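Local coordinates for protein aminofutalosine deaminase (PDB 7LKK) that deaminates aminofutalosine in the menaquinone pathway of Helicobacter pylori, using a metal-bearing active site, at residues 295-307 against 321-334. Numbering follows the deposited sequence.
Sequences FLITCPFSNRLLS and LSVSVATDGLSSNI. With MCF ((8R)-3-(5-S-methyl-5-thio-beta-D-ribofuranosyl)-3,6,7,8-tetrahydroimidazo[4,5-d][1,3]diazepin-8-ol), chain J; EDO (1,2-ethanediol), chain G; EDO (1,2-ethanediol), chain I.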
loop_
_atom_site.group_PDB
_atom_site.type_symbol
_atom_site.label_atom_id
_atom_site.label_comp_id
_atom_site.label_asym_id
_atom_site.label_seq_id
_atom_site.Cartn_x
_atom_site.Cartn_y
_atom_site.Cartn_z
ATOM N N PHE A 295 12.092 14.900 17.269
ATOM C CA PHE A 295 12.117 14.125 16.030
ATOM C C PHE A 295 10.756 13.473 15.834
ATOM O O PHE A 295 10.395 12.550 16.572
ATOM C CB PHE A 295 13.226 13.073 16.064
ATOM C CG PHE A 295 14.610 13.654 16.058
ATOM C CD1 PHE A 295 15.248 13.946 14.865
ATOM C CD2 PHE A 295 15.271 13.918 17.248
ATOM C CE1 PHE A 295 16.524 14.483 14.857
ATOM C CE2 PHE A 295 16.543 14.460 17.247
ATOM C CZ PHE A 295 17.171 14.740 16.050
ATOM N N LEU A 296 10.007 13.940 14.840
ATOM C CA LEU A 296 8.702 13.366 14.540
ATOM C C LEU A 296 8.865 12.046 13.796
ATOM O O LEU A 296 9.588 11.971 12.798
ATOM C CB LEU A 296 7.867 14.338 13.709
ATOM C CG LEU A 296 7.515 15.676 14.360
ATOM C CD1 LEU A 296 6.456 16.394 13.542
ATOM C CD2 LEU A 296 7.043 15.475 15.793
ATOM N N ILE A 297 8.193 11.009 14.286
ATOM C CA ILE A 297 8.184 9.693 13.657
ATOM C C ILE A 297 6.771 9.420 13.164
ATOM O O ILE A 297 5.802 9.601 13.912
ATOM C CB ILE A 297 8.649 8.595 14.629
ATOM C CG1 ILE A 297 9.890 9.045 15.410
ATOM C CG2 ILE A 297 8.913 7.297 13.875
ATOM C CD1 ILE A 297 11.126 9.235 14.560
ATOM N N THR A 298 6.650 8.994 11.913
ATOM C CA THR A 298 5.351 8.728 11.312
ATOM C C THR A 298 5.247 7.263 10.907
ATOM O O THR A 298 6.202 6.679 10.384
ATOM C CB THR A 298 5.097 9.653 10.110
ATOM O OG1 THR A 298 3.748 9.491 9.656
ATOM C CG2 THR A 298 6.070 9.370 8.967
ATOM N N CYS A 299 4.087 6.665 11.174
ATOM C CA CYS A 299 3.826 5.257 10.881
ATOM C C CYS A 299 2.552 5.181 10.055
ATOM O O CYS A 299 1.447 5.053 10.606
ATOM C CB CYS A 299 3.714 4.438 12.166
ATOM S SG CYS A 299 5.113 4.630 13.309
ATOM N N PRO A 300 2.658 5.252 8.722
ATOM C CA PRO A 300 1.444 5.385 7.892
ATOM C C PRO A 300 0.464 4.226 8.007
ATOM O O PRO A 300 -0.749 4.463 8.079
ATOM C CB PRO A 300 2.001 5.516 6.463
ATOM C CG PRO A 300 3.428 5.088 6.533
ATOM C CD PRO A 300 3.895 5.370 7.930
ATOM N N PHE A 301 0.938 2.978 8.002
ATOM C CA PHE A 301 0.001 1.858 8.026
ATOM C C PHE A 301 -0.679 1.735 9.384
ATOM O O PHE A 301 -1.891 1.502 9.459
ATOM C CB PHE A 301 0.713 0.555 7.659
ATOM C CG PHE A 301 -0.177 -0.447 6.976
ATOM C CD1 PHE A 301 -0.957 -1.321 7.716
ATOM C CD2 PHE A 301 -0.240 -0.510 5.593
ATOM C CE1 PHE A 301 -1.779 -2.242 7.092
ATOM C CE2 PHE A 301 -1.062 -1.429 4.961
ATOM C CZ PHE A 301 -1.833 -2.296 5.710
ATOM N N SER A 302 0.083 1.897 10.467
ATOM C CA SER A 302 -0.510 1.878 11.800
ATOM C C SER A 302 -1.543 2.986 11.964
ATOM O O SER A 302 -2.622 2.760 12.525
ATOM C CB SER A 302 0.584 1.998 12.860
ATOM O OG SER A 302 0.028 2.220 14.143
ATOM N N ASN A 303 -1.231 4.192 11.474
ATOM C CA ASN A 303 -2.177 5.300 11.566
ATOM C C ASN A 303 -3.474 4.983 10.832
ATOM O O ASN A 303 -4.562 5.356 11.289
ATOM C CB ASN A 303 -1.557 6.575 10.998
ATOM C CG ASN A 303 -0.422 7.113 11.848
ATOM O OD1 ASN A 303 -0.212 6.684 12.984
ATOM N ND2 ASN A 303 0.318 8.066 11.296
ATOM N N ARG A 304 -3.378 4.315 9.679
ATOM C CA ARG A 304 -4.578 3.966 8.923
ATOM C C ARG A 304 -5.401 2.905 9.642
ATOM O O ARG A 304 -6.636 2.937 9.602
ATOM C CB ARG A 304 -4.202 3.482 7.525
ATOM C CG ARG A 304 -5.396 3.246 6.605
ATOM C CD ARG A 304 -6.158 4.537 6.359
ATOM N NE ARG A 304 -7.391 4.326 5.605
ATOM C CZ ARG A 304 -8.609 4.372 6.135
ATOM N NH1 ARG A 304 -8.763 4.619 7.429
ATOM N NH2 ARG A 304 -9.673 4.173 5.370
ATOM N N LEU A 305 -4.737 1.949 10.293
ATOM C CA LEU A 305 -5.455 0.857 10.939
ATOM C C LEU A 305 -6.099 1.282 12.251
ATOM O O LEU A 305 -7.109 0.694 12.656
ATOM C CB LEU A 305 -4.514 -0.322 11.191
ATOM C CG LEU A 305 -3.938 -1.048 9.976
ATOM C CD1 LEU A 305 -3.126 -2.252 10.432
ATOM C CD2 LEU A 305 -5.041 -1.470 9.017
ATOM N N LEU A 306 -5.541 2.286 12.926
ATOM C CA LEU A 306 -6.047 2.675 14.236
ATOM C C LEU A 306 -7.000 3.859 14.107
ATOM O O LEU A 306 -8.192 3.672 13.849
ATOM C CB LEU A 306 -4.890 3.009 15.183
ATOM C CG LEU A 306 -4.360 1.866 16.058
ATOM C CD1 LEU A 306 -4.097 0.609 15.239
ATOM C CD2 LEU A 306 -3.105 2.290 16.812
ATOM N N SER A 307 -6.481 5.079 14.254
ATOM C CA SER A 307 -7.339 6.256 14.170
ATOM C C SER A 307 -7.919 6.436 12.773
ATOM O O SER A 307 -9.008 7.001 12.621
ATOM C CB SER A 307 -6.562 7.507 14.572
ATOM O OG SER A 307 -5.748 7.951 13.503
ATOM N N LEU A 321 9.356 21.274 11.046
ATOM C CA LEU A 321 9.850 19.963 11.433
ATOM C C LEU A 321 9.925 19.051 10.215
ATOM O O LEU A 321 9.467 19.389 9.121
ATOM C CB LEU A 321 8.965 19.343 12.522
ATOM C CG LEU A 321 9.078 20.019 13.890
ATOM C CD1 LEU A 321 7.966 19.557 14.825
ATOM C CD2 LEU A 321 10.443 19.749 14.494
ATOM N N SER A 322 10.530 17.885 10.421
ATOM C CA SER A 322 10.656 16.848 9.410
ATOM C C SER A 322 10.272 15.513 10.034
ATOM O O SER A 322 10.135 15.392 11.254
ATOM C CB SER A 322 12.082 16.791 8.847
ATOM O OG SER A 322 13.033 16.693 9.894
ATOM N N VAL A 323 10.103 14.495 9.192
ATOM C CA VAL A 323 9.615 13.206 9.667
ATOM C C VAL A 323 10.593 12.099 9.302
ATOM O O VAL A 323 11.312 12.170 8.300
ATOM C CB VAL A 323 8.210 12.882 9.110
ATOM C CG1 VAL A 323 7.207 13.933 9.551
ATOM C CG2 VAL A 323 8.249 12.771 7.590
ATOM N N SER A 324 10.624 11.077 10.152
ATOM C CA SER A 324 11.181 9.773 9.832
ATOM C C SER A 324 10.041 8.764 9.743
ATOM O O SER A 324 9.057 8.852 10.483
ATOM C CB SER A 324 12.200 9.321 10.883
ATOM O OG SER A 324 13.161 10.331 11.139
ATOM N N VAL A 325 10.180 7.804 8.833
ATOM C CA VAL A 325 9.136 6.822 8.555
ATOM C C VAL A 325 9.510 5.500 9.207
ATOM O O VAL A 325 10.622 4.994 9.007
ATOM C CB VAL A 325 8.924 6.648 7.041
ATOM C CG1 VAL A 325 7.781 5.669 6.777
ATOM C CG2 VAL A 325 8.646 7.992 6.390
ATOM N N ALA A 326 8.583 4.933 9.979
ATOM C CA ALA A 326 8.814 3.697 10.712
ATOM C C ALA A 326 7.629 2.754 10.542
ATOM O O ALA A 326 6.510 3.171 10.232
ATOM C CB ALA A 326 9.058 3.962 12.205
ATOM N N THR A 327 7.895 1.464 10.760
ATOM C CA THR A 327 6.903 0.419 10.531
ATOM C C THR A 327 5.949 0.228 11.700
ATOM O O THR A 327 4.884 -0.370 11.512
ATOM C CB THR A 327 7.594 -0.918 10.256
ATOM O OG1 THR A 327 8.393 -1.286 11.391
ATOM C CG2 THR A 327 8.485 -0.822 9.029
ATOM N N ASP A 328 6.313 0.701 12.895
ATOM C CA ASP A 328 5.655 0.288 14.132
ATOM C C ASP A 328 5.817 -1.220 14.282
ATOM O O ASP A 328 6.711 -1.815 13.669
ATOM C CB ASP A 328 4.177 0.700 14.150
ATOM C CG ASP A 328 3.754 1.313 15.474
ATOM O OD1 ASP A 328 4.496 1.157 16.463
ATOM O OD2 ASP A 328 2.677 1.944 15.526
ATOM N N GLY A 329 4.972 -1.854 15.087
ATOM C CA GLY A 329 5.014 -3.288 15.256
ATOM C C GLY A 329 3.907 -3.988 14.481
ATOM O O GLY A 329 2.998 -3.367 13.939
ATOM N N LEU A 330 4.010 -5.320 14.436
ATOM C CA LEU A 330 2.941 -6.128 13.862
ATOM C C LEU A 330 1.670 -6.078 14.699
ATOM O O LEU A 330 0.645 -6.618 14.274
ATOM C CB LEU A 330 3.404 -7.575 13.690
ATOM C CG LEU A 330 4.451 -7.799 12.595
ATOM C CD1 LEU A 330 4.875 -9.260 12.525
ATOM C CD2 LEU A 330 3.925 -7.327 11.245
ATOM N N SER A 331 1.720 -5.461 15.883
ATOM C CA SER A 331 0.505 -5.152 16.624
ATOM C C SER A 331 -0.369 -4.141 15.894
ATOM O O SER A 331 -1.559 -4.026 16.207
ATOM C CB SER A 331 0.860 -4.626 18.016
ATOM O OG SER A 331 2.025 -3.819 17.972
ATOM N N SER A 332 0.193 -3.405 14.929
ATOM C CA SER A 332 -0.567 -2.407 14.183
ATOM C C SER A 332 -0.047 -2.301 12.751
ATOM O O SER A 332 0.045 -1.208 12.187
ATOM C CB SER A 332 -0.517 -1.041 14.871
ATOM O OG SER A 332 0.817 -0.680 15.190
ATOM N N ASN A 333 0.289 -3.439 12.149
ATOM C CA ASN A 333 0.788 -3.472 10.780
ATOM C C ASN A 333 0.694 -4.906 10.280
ATOM O O ASN A 333 0.521 -5.846 11.059
ATOM C CB ASN A 333 2.229 -2.953 10.693
ATOM C CG ASN A 333 2.534 -2.276 9.366
ATOM O OD1 ASN A 333 2.033 -2.678 8.314
ATOM N ND2 ASN A 333 3.368 -1.241 9.412
ATOM N N ILE A 334 0.810 -5.061 8.962
ATOM C CA ILE A 334 0.830 -6.380 8.339
ATOM C C ILE A 334 2.219 -6.783 7.875
ATOM O O ILE A 334 2.430 -7.966 7.562
ATOM C CB ILE A 334 -0.159 -6.467 7.157
ATOM C CG1 ILE A 334 0.236 -5.481 6.058
ATOM C CG2 ILE A 334 -1.584 -6.219 7.628
ATOM C CD1 ILE A 334 -0.609 -5.591 4.802
HETATM O O8 MCF J . 2.645 2.680 18.828
HETATM C C8 MCF J . 1.724 1.659 18.544
HETATM C C7 MCF J . 0.276 2.121 18.667
HETATM N N6 MCF J . 0.146 3.133 19.686
HETATM C C5 MCF J . 0.715 2.903 20.995
HETATM N N4 MCF J . 1.452 1.716 21.413
HETATM C C10 MCF J . 1.818 0.440 20.750
HETATM C C9 MCF J . 1.974 0.384 19.378
HETATM N N1 MCF J . 2.305 -0.860 19.063
HETATM C C2 MCF J . 2.385 -1.591 20.173
HETATM N N3 MCF J . 2.097 -0.788 21.201
HETATM C C1S MCF J . 2.070 -1.263 22.619
HETATM C C2S MCF J . 2.729 -0.285 23.620
HETATM O O2S MCF J . 4.079 -0.477 23.663
HETATM O O4S MCF J . 0.861 -1.355 23.027
HETATM C C4S MCF J . 0.915 -1.173 24.636
HETATM C C3S MCF J . 2.088 -0.697 24.940
HETATM O O3S MCF J . 2.913 -1.779 25.590
HETATM C C5S MCF J . -0.178 -0.212 25.070
HETATM S S5S MCF J . -0.731 -0.638 26.746
HETATM C C6S MCF J . -1.579 0.793 27.475
HETATM C C1 EDO G . 16.809 17.036 9.044
HETATM O O1 EDO G . 15.495 17.607 9.035
HETATM C C2 EDO G . 17.735 17.900 9.894
HETATM O O2 EDO G . 17.776 19.226 9.357
HETATM C C1 EDO I . -11.455 8.477 10.586
HETATM O O1 EDO I . -11.407 7.050 10.460
HETATM C C2 EDO I . -12.694 9.023 9.885
HETATM O O2 EDO I . -13.861 8.752 10.672
HETATM O O HOH W 1 12.552 12.463 12.684
HETATM O O HOH W 2 11.207 16.406 13.443
HETATM O O HOH W 3 2.920 1.807 10.441
#
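The ring of Phe-301 and the side-chain amide of Asn-333 lie almost parallel, 8° apart, and meet obliquely with Asn-333 OD1 3.3 Å from Phe-301 CD1. The contact illustrates how a TIM barrel of the metallo-dependent hydrolases builds its active site beyond the C-terminal ends of parallel strands. Ile-334 CD1 comes within 3.6 Å of Phe-301 CZ, while the Phe-301 side chain also packs on Leu-407 of the second subunit. Hydrogen bonds at both ends fix how the amide is turned: Asn-333 ND2 donates in plane to Thr-327 O (2.7 Å) and also to Glu-341 OE1, and OD1 accepts a more bent one from Ile-334 N. Strands 295-298 and 323-325 are zipped by nearly straight bonds, among them Thr-298 N to Ser-324 O (2.8 Å), with Ile-297 CD1 against Ser-324 CB on one face and the methyls of Thr-298 and Val-325 side by side on the other. Past the strands, Asp-328 joins His-79, His-81 and His-221 at the iron, and its OD2 lies 3.2 Å from C8 of the bound inhibitor. Ser-302 turns OG anti to its own nitrogen (chi1 170°), bringing it 3.0 Å from Asp-328 OD2. A water accepts a hydrogen bond from Ser-302 N at 2.8 Å.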